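Fructooligosaccharide ABC transporter substrate-binding protein FusA (Streptococcus pneumoniae, PDB 5G5Y) binds short- and long-chain fructooligosaccharides, with a preference for tetrasaccharides and larger, and delivers them to the FusBC-MsmK ABC transporter for import. Local coordinates at residues D208-G213 with N420-V425; V297-G302 with P414-V419. All blocks are in the same frame, centred on the assembly; numbering follows the deposited sequence.

Contact 1: residues D208-G213 with N420-V425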
loop_
_atom_site.group_PDB
_atom_site.type_symbol
_atom_site.label_atom_id
_atom_site.label_comp_id
_atom_site.label_asym_id
_atom_site.label_seq_id
_atom_site.Cartn_x
_atom_site.Cartn_y
_atom_site.Cartn_z
ATOM N N ASP A 208 5.387 -5.097 8.640
ATOM C CA ASP A 208 5.072 -6.490 9.029
ATOM C C ASP A 208 6.167 -7.148 9.888
ATOM O O ASP A 208 5.994 -8.270 10.344
ATOM C CB ASP A 208 4.910 -7.368 7.794
ATOM C CG ASP A 208 3.789 -6.898 6.880
ATOM O OD1 ASP A 208 2.686 -6.614 7.366
ATOM O OD2 ASP A 208 4.013 -6.800 5.653
ATOM N N HIS A 209 7.298 -6.458 10.074
ATOM C CA HIS A 209 8.513 -7.023 10.670
ATOM C C HIS A 209 8.884 -8.361 10.035
ATOM O O HIS A 209 9.311 -9.287 10.728
ATOM C CB HIS A 209 8.395 -7.164 12.181
ATOM C CG HIS A 209 7.919 -5.928 12.869
ATOM N ND1 HIS A 209 8.579 -4.723 12.772
ATOM C CD2 HIS A 209 6.830 -5.700 13.639
ATOM C CE1 HIS A 209 7.889 -3.795 13.411
ATOM N NE2 HIS A 209 6.838 -4.364 13.961
ATOM N N LEU A 210 8.675 -8.469 8.731
ATOM C CA LEU A 210 8.900 -9.729 8.040
ATOM C C LEU A 210 9.495 -9.509 6.660
ATOM O O LEU A 210 8.875 -8.862 5.808
ATOM C CB LEU A 210 7.589 -10.487 7.927
ATOM C CG LEU A 210 7.692 -11.969 7.645
ATOM C CD1 LEU A 210 8.080 -12.724 8.907
ATOM C CD2 LEU A 210 6.338 -12.470 7.151
ATOM N N VAL A 211 10.696 -10.058 6.462
ATOM C CA VAL A 211 11.329 -10.119 5.124
ATOM C C VAL A 211 11.532 -11.571 4.694
ATOM O O VAL A 211 11.314 -12.489 5.488
ATOM C CB VAL A 211 12.664 -9.315 5.088
ATOM C CG1 VAL A 211 12.381 -7.846 5.354
ATOM C CG2 VAL A 211 13.685 -9.865 6.070
ATOM N N VAL A 212 11.954 -11.770 3.444
ATOM C CA VAL A 212 12.225 -13.112 2.913
ATOM C C VAL A 212 13.656 -13.111 2.445
ATOM O O VAL A 212 13.988 -12.355 1.559
ATOM C CB VAL A 212 11.330 -13.500 1.715
ATOM C CG1 VAL A 212 11.619 -14.943 1.273
ATOM C CG2 VAL A 212 9.873 -13.354 2.076
ATOM N N GLY A 213 14.487 -13.938 3.070
ATOM C CA GLY A 213 15.904 -14.042 2.743
ATOM C C GLY A 213 16.137 -14.760 1.442
ATOM O O GLY A 213 15.283 -15.528 0.966
ATOM N N ASN A 420 12.913 -11.713 -3.260
ATOM C CA ASN A 420 11.508 -11.768 -2.948
ATOM C C ASN A 420 11.126 -10.932 -1.767
ATOM O O ASN A 420 11.933 -10.656 -0.886
ATOM C CB ASN A 420 11.081 -13.219 -2.693
ATOM C CG ASN A 420 11.034 -14.032 -3.999
ATOM O OD1 ASN A 420 10.337 -13.668 -4.943
ATOM N ND2 ASN A 420 11.820 -15.036 -4.075
ATOM N N ASN A 421 9.857 -10.558 -1.764
ATOM C CA ASN A 421 9.167 -10.087 -0.528
ATOM C C ASN A 421 8.111 -11.146 -0.142
ATOM O O ASN A 421 8.100 -12.240 -0.718
ATOM C CB ASN A 421 8.604 -8.664 -0.681
ATOM C CG ASN A 421 7.512 -8.557 -1.722
ATOM O OD1 ASN A 421 7.153 -9.549 -2.340
ATOM N ND2 ASN A 421 6.960 -7.358 -1.901
ATOM N N TYR A 422 7.306 -10.859 0.882
ATOM C CA TYR A 422 6.343 -11.848 1.405
ATOM C C TYR A 422 5.020 -11.693 0.640
ATOM O O TYR A 422 4.451 -10.580 0.634
ATOM C CB TYR A 422 6.081 -11.663 2.921
ATOM C CG TYR A 422 5.333 -12.892 3.437
ATOM C CD1 TYR A 422 6.018 -14.047 3.738
ATOM C CD2 TYR A 422 3.942 -12.919 3.517
ATOM C CE1 TYR A 422 5.339 -15.195 4.142
ATOM C CE2 TYR A 422 3.252 -14.077 3.899
ATOM C CZ TYR A 422 3.954 -15.207 4.195
ATOM O OH TYR A 422 3.263 -16.336 4.615
ATOM N N PRO A 423 4.514 -12.777 0.026
ATOM C CA PRO A 423 3.347 -12.651 -0.834
ATOM C C PRO A 423 2.023 -12.558 -0.045
ATOM O O PRO A 423 1.900 -13.104 1.052
ATOM C CB PRO A 423 3.398 -13.918 -1.674
ATOM C CG PRO A 423 4.050 -14.916 -0.793
ATOM C CD PRO A 423 5.037 -14.162 0.042
ATOM N N ARG A 424 1.048 -11.903 -0.643
ATOM C CA ARG A 424 -0.277 -11.684 -0.028
ATOM C C ARG A 424 -1.156 -12.956 -0.058
ATOM O O ARG A 424 -2.229 -12.914 -0.621
ATOM C CB ARG A 424 -1.019 -10.577 -0.828
ATOM C CG ARG A 424 -0.465 -9.173 -0.733
ATOM C CD ARG A 424 -0.291 -8.840 0.727
ATOM N NE ARG A 424 -0.189 -7.418 0.987
ATOM C CZ ARG A 424 0.496 -6.887 2.004
ATOM N NH1 ARG A 424 1.167 -7.637 2.870
ATOM N NH2 ARG A 424 0.514 -5.573 2.150
ATOM N N VAL A 425 -0.704 -14.046 0.559
ATOM C CA VAL A 425 -1.356 -15.343 0.434
ATOM C C VAL A 425 -2.714 -15.326 1.119
ATOM O O VAL A 425 -2.907 -14.575 2.037
ATOM C CB VAL A 425 -0.496 -16.485 1.021
ATOM C CG1 VAL A 425 0.666 -16.768 0.088
ATOM C CG2 VAL A 425 -0.021 -16.153 2.443
HETATM O O HOH W 1 12.211 -9.321 1.606
HETATM O O HOH W 2 14.454 -13.061 -1.087
HETATM O O HOH W 3 13.658 -15.492 -2.011
#
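Leu-210 and Tyr-422 both set CG anti to the backbone N (chi1 -161° and -168°), and the two side chains meet with the leucine methyl CD2 over one face of the tyrosine ring. This is a CH-pi contact, CD2 lying 4.1 Å from the centroid of the Tyr-422 ring and displaced toward the rim, nearest CD1. Pro-423 CD covers the opposite face, and Val-212 CG2 comes in at the ring edge, near its plane. The same methyl packs against the main chain, 3.5 Å from Asn-421 O. No direct hydrogen bond joins the two segments; two waters bridge the main chains of Val-212 and Asn-420. One accepts from Val-212 N and donates to Asn-420 O at 2.8 Å, while the other lies 2.8 Å from Val-212 O, to which it may donate, and accepts from Asn-420 N at 3.0 Å. Asp-208 OD2 and Arg-424 NH1 are 4.1 Å apart, beyond salt-bridge range, and OD2 is hydrogen-bonded to Asn-301 instead. Strand 210-212 pairs with strand 218-220, which carries calcium ligands Asp-219 and Phe-220. The chemistry implies an apolar contact beside a water-bridged main-chain junction, the separated charges probably attracting at most weakly.

Contact 2: residues V297-G302 with P414-V419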
loop_
_atom_site.group_PDB
_atom_site.type_symbol
_atom_site.label_atom_id
_atom_site.label_comp_id
_atom_site.label_asym_id
_atom_site.label_seq_id
_atom_site.Cartn_x
_atom_site.Cartn_y
_atom_site.Cartn_z
ATOM N N VAL A 297 18.435 -1.706 1.381
ATOM C CA VAL A 297 17.041 -1.322 1.546
ATOM C C VAL A 297 16.207 -2.582 1.740
ATOM O O VAL A 297 16.249 -3.499 0.889
ATOM C CB VAL A 297 16.529 -0.558 0.317
ATOM C CG1 VAL A 297 15.059 -0.218 0.450
ATOM C CG2 VAL A 297 17.331 0.731 0.149
ATOM N N ALA A 298 15.438 -2.603 2.828
ATOM C CA ALA A 298 14.514 -3.702 3.105
ATOM C C ALA A 298 13.264 -3.430 2.266
ATOM O O ALA A 298 12.764 -2.286 2.179
ATOM C CB ALA A 298 14.168 -3.753 4.547
ATOM N N ARG A 299 12.784 -4.468 1.594
ATOM C CA ARG A 299 11.538 -4.338 0.846
ATOM C C ARG A 299 10.361 -4.452 1.799
ATOM O O ARG A 299 10.354 -5.309 2.715
ATOM C CB ARG A 299 11.458 -5.417 -0.191
ATOM C CG ARG A 299 12.504 -5.259 -1.234
ATOM C CD ARG A 299 12.517 -6.433 -2.196
ATOM N NE ARG A 299 11.311 -6.463 -2.998
ATOM C CZ ARG A 299 11.023 -7.373 -3.927
ATOM N NH1 ARG A 299 11.825 -8.411 -4.220
ATOM N NH2 ARG A 299 9.875 -7.246 -4.590
ATOM N N THR A 300 9.376 -3.588 1.620
ATOM C CA THR A 300 8.081 -3.804 2.290
ATOM C C THR A 300 7.405 -5.006 1.609
ATOM O O THR A 300 7.896 -5.492 0.575
ATOM C CB THR A 300 7.067 -2.627 2.128
ATOM O OG1 THR A 300 6.597 -2.575 0.769
ATOM C CG2 THR A 300 7.683 -1.313 2.536
ATOM N N ASN A 301 6.266 -5.428 2.182
ATOM C CA ASN A 301 5.423 -6.426 1.558
ATOM C C ASN A 301 4.179 -5.822 0.890
ATOM O O ASN A 301 3.268 -6.540 0.503
ATOM C CB ASN A 301 5.079 -7.531 2.551
ATOM C CG ASN A 301 6.314 -8.138 3.176
ATOM O OD1 ASN A 301 7.257 -8.508 2.455
ATOM N ND2 ASN A 301 6.361 -8.194 4.487
ATOM N N GLY A 302 4.209 -4.521 0.664
ATOM C CA GLY A 302 3.121 -3.833 0.004
ATOM C C GLY A 302 2.924 -4.285 -1.419
ATOM O O GLY A 302 3.888 -4.632 -2.113
ATOM N N PRO A 414 18.924 -0.174 -6.401
ATOM C CA PRO A 414 20.252 -0.782 -6.403
ATOM C C PRO A 414 20.659 -1.492 -5.101
ATOM O O PRO A 414 21.523 -2.386 -5.133
ATOM C CB PRO A 414 21.190 0.404 -6.688
ATOM C CG PRO A 414 20.344 1.415 -7.389
ATOM C CD PRO A 414 18.982 1.263 -6.773
ATOM N N TYR A 415 20.008 -1.125 -3.990
ATOM C CA TYR A 415 20.334 -1.641 -2.668
ATOM C C TYR A 415 19.302 -2.653 -2.127
ATOM O O TYR A 415 19.476 -3.106 -1.020
ATOM C CB TYR A 415 20.479 -0.482 -1.708
ATOM C CG TYR A 415 21.481 0.493 -2.238
ATOM C CD1 TYR A 415 22.821 0.129 -2.330
ATOM C CD2 TYR A 415 21.090 1.733 -2.716
ATOM C CE1 TYR A 415 23.749 0.968 -2.882
ATOM C CE2 TYR A 415 22.033 2.613 -3.255
ATOM C CZ TYR A 415 23.347 2.209 -3.342
ATOM O OH TYR A 415 24.283 3.056 -3.833
ATOM N N MET A 416 18.272 -2.993 -2.919
ATOM C CA MET A 416 17.273 -4.022 -2.579
ATOM C C MET A 416 17.768 -5.380 -3.035
ATOM O O MET A 416 17.492 -5.857 -4.181
ATOM C CB MET A 416 15.943 -3.721 -3.275
ATOM C CG MET A 416 15.252 -2.446 -2.819
ATOM S SD MET A 416 13.744 -2.341 -3.812
ATOM C CE MET A 416 13.333 -0.613 -3.601
ATOM N N SER A 417 18.500 -6.033 -2.157
ATOM C CA SER A 417 19.171 -7.255 -2.498
ATOM C C SER A 417 18.305 -8.501 -2.372
ATOM O O SER A 417 18.744 -9.569 -2.782
ATOM C CB SER A 417 20.432 -7.397 -1.616
ATOM O OG SER A 417 21.329 -6.313 -1.950
ATOM N N ASN A 418 17.121 -8.387 -1.795
ATOM C CA ASN A 418 16.240 -9.543 -1.594
ATOM C C ASN A 418 15.435 -9.814 -2.868
ATOM O O ASN A 418 14.684 -8.955 -3.329
ATOM C CB ASN A 418 15.335 -9.328 -0.401
ATOM C CG ASN A 418 16.133 -9.281 0.914
ATOM O OD1 ASN A 418 17.148 -8.570 1.004
ATOM N ND2 ASN A 418 15.740 -10.094 1.894
ATOM N N VAL A 419 15.595 -11.022 -3.399
ATOM C CA VAL A 419 14.893 -11.454 -4.626
ATOM C C VAL A 419 13.370 -11.300 -4.441
ATOM O O VAL A 419 12.629 -10.804 -5.338
ATOM C CB VAL A 419 15.234 -12.928 -4.990
ATOM C CG1 VAL A 419 14.398 -13.411 -6.176
ATOM C CG2 VAL A 419 16.702 -13.166 -5.301
HETATM O O HOH W 4 15.822 -5.990 -0.240
#
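Val-297 N donates a nearly straight hydrogen bond to Tyr-415 O (3.0 Å, 163° at the hydrogen), approaching from above the carbonyl plane, in a loop-to-loop contact at the 3-10 segment that includes residues 414-415. In this two-lobed solute-binding protein, the contact illustrates how segments without regular strands can be joined by one direct main-chain bond, a bridging water and an arginine. The water extends the backbone pairing: it donates to Val-297 O at 2.8 Å and accepts from Asn-418 N.

The side chains add apolar contacts. Val-297 divides its surface between two neighbours: CG2 rests on Tyr-415 CB, whereas CB and CG1 lie against Met-416 CG, with CB 3.9 Å from that carbon. The methionine runs extended beyond CG (chi2 179°), and its sulphur reaches Arg-299, where SD lies 4.1 Å from CG and the two side chains cross at about a right angle. Helix 399-412 adds to this apolar cluster, Tyr-412 touching Val-297 and Ile-408 touching Met-416.

Arg-299 bends at chi3 (68°), and its guanidinium presents an edge to two successive carbonyls, Asn-418 O and Val-419 O, both near the guanidinium plane. The side-chain amide of Asn-418 finds its partner in Val-212. The arginine charge is therefore met here by peptide dipoles, which would be expected to stabilise it partly. A single nitrogen serves both carbonyls: Arg-299 NH1 makes a well-directed bond to Asn-418 O at 3.0 Å and a shorter but weak, strongly bent one to Val-419 O at 2.8 Å.

Followed from the N terminus, the chain first passes strand 210-212, then the loop at 297-302, and returns to both in the single connection between helices 399-412 and 429-455. Residues 414-419 close the shorter excursion, contact 2, and residues 420-425 immediately close the longer one, contact 1, so the loop of contact 2 lies wholly within that of contact 1. The two share a junction: Asn-301 OD1 accepts from Tyr-422 N, and Asn-418 ND2 donates to Val-212 O, each bond linking the two contacts. Together they tie the small 210-212/218-220 hairpin beside a calcium site to the loop leading into strand 305-306, while helix 475-492 packs on contact 1.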